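Long-range contact in protein SMG-7 (Caenorhabditis elegans, PDB 3ZHE), which pairs with SMG-5 in a heterodimer of 14-3-3-like domains required for efficient nonsense-mediated mRNA decay: residues A165-L170 with S183-T188. Sequence-based numbering, arbitrary orientation.
Sequences AVWNQL and SVYFHT
Phe186 carries the apolar half of this contact, its ring lodged between Leu170 and Tyr185. Leu170 CB sits over the centre of one face in a CH-pi contact, 3.8 Å from the centroid and 10° off the ring normal; Tyr185 CD2 covers the opposite face, displaced toward the rim. With CG anti to its carbonyl carbon (chi1 -78°), Phe186 places the start of its ring beside Leu170 CB. The rim meets Trp167, whose CE3 lies 3.8 Å from Phe186 CD1, the two side chains crossing at about a right angle. Phe186 CB packs against the backbone, 3.4 Å from Trp167 O. The indole is tied elsewhere: NE1 bonds to Pro161 O, and Arg189 makes a cation-pi contact with the ring. An alanine at Phe186 would probably open a gap between Leu170 and Tyr185 and leave the CE3 edge of Trp167 without its apolar neighbour.

The polar half is slight. His187 ND1 gives a weak, bent hydrogen bond to Asn168 OD1 (3.3 Å), with amide and imidazole planes 80° apart. Leu204 of helix 200-209 also touches His187.

The axes of segments 165-170 and 183-188 approach to 7.4 Å and run nearly antiparallel, within the consecutive helices 164-176 and 180-191, a helical hairpin consistent with the TPR-like fold of this family. Cohesion here probably comes mostly from the aromatic and aliphatic contacts, the one weak polar bond likely adding little.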
loop_
_atom_site.group_PDB
_atom_site.type_symbol
_atom_site.label_atom_id
_atom_site.label_comp_id
_atom_site.label_asym_id
_atom_site.label_seq_id
_atom_site.Cartn_x
_atom_site.Cartn_y
_atom_site.Cartn_z
ATOM N N ALA B 165 -13.374 -5.829 -17.740
ATOM C CA ALA B 165 -13.331 -6.962 -16.822
ATOM C C ALA B 165 -13.670 -6.529 -15.403
ATOM O O ALA B 165 -14.462 -7.179 -14.724
ATOM C CB ALA B 165 -11.964 -7.624 -16.863
ATOM N N VAL B 166 -13.076 -5.421 -14.970
ATOM C CA VAL B 166 -13.278 -4.909 -13.619
ATOM C C VAL B 166 -14.749 -4.592 -13.371
ATOM O O VAL B 166 -15.315 -4.980 -12.346
ATOM C CB VAL B 166 -12.440 -3.642 -13.368
ATOM C CG1 VAL B 166 -12.416 -3.315 -11.888
ATOM C CG2 VAL B 166 -11.027 -3.833 -13.893
ATOM N N TRP B 167 -15.360 -3.892 -14.322
ATOM C CA TRP B 167 -16.782 -3.575 -14.262
ATOM C C TRP B 167 -17.625 -4.846 -14.159
ATOM O O TRP B 167 -18.579 -4.910 -13.378
ATOM C CB TRP B 167 -17.204 -2.772 -15.495
ATOM C CG TRP B 167 -16.516 -1.444 -15.640
ATOM C CD1 TRP B 167 -15.479 -1.141 -16.477
ATOM C CD2 TRP B 167 -16.826 -0.238 -14.932
ATOM N NE1 TRP B 167 -15.124 0.179 -16.331
ATOM C CE2 TRP B 167 -15.934 0.755 -15.387
ATOM C CE3 TRP B 167 -17.768 0.099 -13.955
ATOM C CZ2 TRP B 167 -15.959 2.061 -14.900
ATOM C CZ3 TRP B 167 -17.790 1.395 -13.472
ATOM C CH2 TRP B 167 -16.891 2.360 -13.945
ATOM N N ASN B 168 -17.264 -5.857 -14.947
ATOM C CA ASN B 168 -17.965 -7.139 -14.909
ATOM C C ASN B 168 -17.878 -7.810 -13.538
ATOM O O ASN B 168 -18.879 -8.304 -13.013
ATOM C CB ASN B 168 -17.435 -8.077 -16.000
ATOM C CG ASN B 168 -18.215 -9.378 -16.085
ATOM O OD1 ASN B 168 -19.221 -9.469 -16.791
ATOM N ND2 ASN B 168 -17.749 -10.396 -15.370
ATOM N N GLN B 169 -16.678 -7.820 -12.963
ATOM C CA GLN B 169 -16.458 -8.403 -11.642
ATOM C C GLN B 169 -17.266 -7.661 -10.579
ATOM O O GLN B 169 -17.860 -8.279 -9.688
ATOM C CB GLN B 169 -14.970 -8.377 -11.282
ATOM C CG GLN B 169 -14.057 -9.025 -12.313
ATOM C CD GLN B 169 -14.365 -10.489 -12.544
ATOM O OE1 GLN B 169 -14.391 -10.955 -13.682
ATOM N NE2 GLN B 169 -14.590 -11.225 -11.461
ATOM N N LEU B 170 -17.280 -6.333 -10.679
ATOM C CA LEU B 170 -18.107 -5.499 -9.813
ATOM C C LEU B 170 -19.571 -5.911 -9.941
ATOM O O LEU B 170 -20.309 -5.966 -8.949
ATOM C CB LEU B 170 -17.934 -4.020 -10.174
ATOM C CG LEU B 170 -16.623 -3.347 -9.753
ATOM C CD1 LEU B 170 -16.378 -2.076 -10.554
ATOM C CD2 LEU B 170 -16.643 -3.039 -8.264
ATOM N N SER B 183 -26.029 -4.395 -10.411
ATOM C CA SER B 183 -25.446 -5.472 -11.198
ATOM C C SER B 183 -25.643 -5.209 -12.684
ATOM O O SER B 183 -24.706 -5.330 -13.472
ATOM C CB SER B 183 -26.066 -6.816 -10.816
ATOM O OG SER B 183 -25.566 -7.854 -11.638
ATOM N N VAL B 184 -26.866 -4.845 -13.057
ATOM C CA VAL B 184 -27.182 -4.513 -14.440
ATOM C C VAL B 184 -26.317 -3.358 -14.930
ATOM O O VAL B 184 -25.720 -3.430 -16.010
ATOM C CB VAL B 184 -28.670 -4.154 -14.605
ATOM C CG1 VAL B 184 -28.923 -3.536 -15.970
ATOM C CG2 VAL B 184 -29.530 -5.389 -14.403
ATOM N N TYR B 185 -26.241 -2.301 -14.124
ATOM C CA TYR B 185 -25.413 -1.144 -14.459
ATOM C C TYR B 185 -23.950 -1.522 -14.708
ATOM O O TYR B 185 -23.369 -1.167 -15.741
ATOM C CB TYR B 185 -25.508 -0.085 -13.359
ATOM C CG TYR B 185 -24.442 0.978 -13.453
ATOM C CD1 TYR B 185 -24.419 1.870 -14.514
ATOM C CD2 TYR B 185 -23.455 1.088 -12.482
ATOM C CE1 TYR B 185 -23.444 2.841 -14.610
ATOM C CE2 TYR B 185 -22.476 2.058 -12.567
ATOM C CZ TYR B 185 -22.476 2.932 -13.634
ATOM O OH TYR B 185 -21.505 3.901 -13.727
ATOM N N PHE B 186 -23.368 -2.247 -13.758
ATOM C CA PHE B 186 -21.978 -2.682 -13.854
ATOM C C PHE B 186 -21.722 -3.572 -15.070
ATOM O O PHE B 186 -20.743 -3.373 -15.789
ATOM C CB PHE B 186 -21.556 -3.407 -12.576
ATOM C CG PHE B 186 -21.239 -2.489 -11.429
ATOM C CD1 PHE B 186 -20.450 -1.365 -11.620
ATOM C CD2 PHE B 186 -21.730 -2.749 -10.160
ATOM C CE1 PHE B 186 -20.155 -0.519 -10.562
ATOM C CE2 PHE B 186 -21.440 -1.905 -9.100
ATOM C CZ PHE B 186 -20.651 -0.789 -9.302
ATOM N N HIS B 187 -22.593 -4.555 -15.291
ATOM C CA HIS B 187 -22.464 -5.442 -16.445
ATOM C C HIS B 187 -22.544 -4.651 -17.750
ATOM O O HIS B 187 -21.851 -4.961 -18.721
ATOM C CB HIS B 187 -23.537 -6.540 -16.422
ATOM C CG HIS B 187 -23.233 -7.673 -15.487
ATOM N ND1 HIS B 187 -22.247 -8.602 -15.737
ATOM C CD2 HIS B 187 -23.802 -8.035 -14.312
ATOM C CE1 HIS B 187 -22.214 -9.482 -14.750
ATOM N NE2 HIS B 187 -23.146 -9.159 -13.874
ATOM N N THR B 188 -23.391 -3.626 -17.763
ATOM C CA THR B 188 -23.516 -2.752 -18.925
ATOM C C THR B 188 -22.214 -1.987 -19.176
ATOM O O THR B 188 -21.717 -1.936 -20.310
ATOM C CB THR B 188 -24.684 -1.759 -18.756
ATOM O OG1 THR B 188 -25.909 -2.482 -18.582
ATOM C CG2 THR B 188 -24.806 -0.860 -19.975
#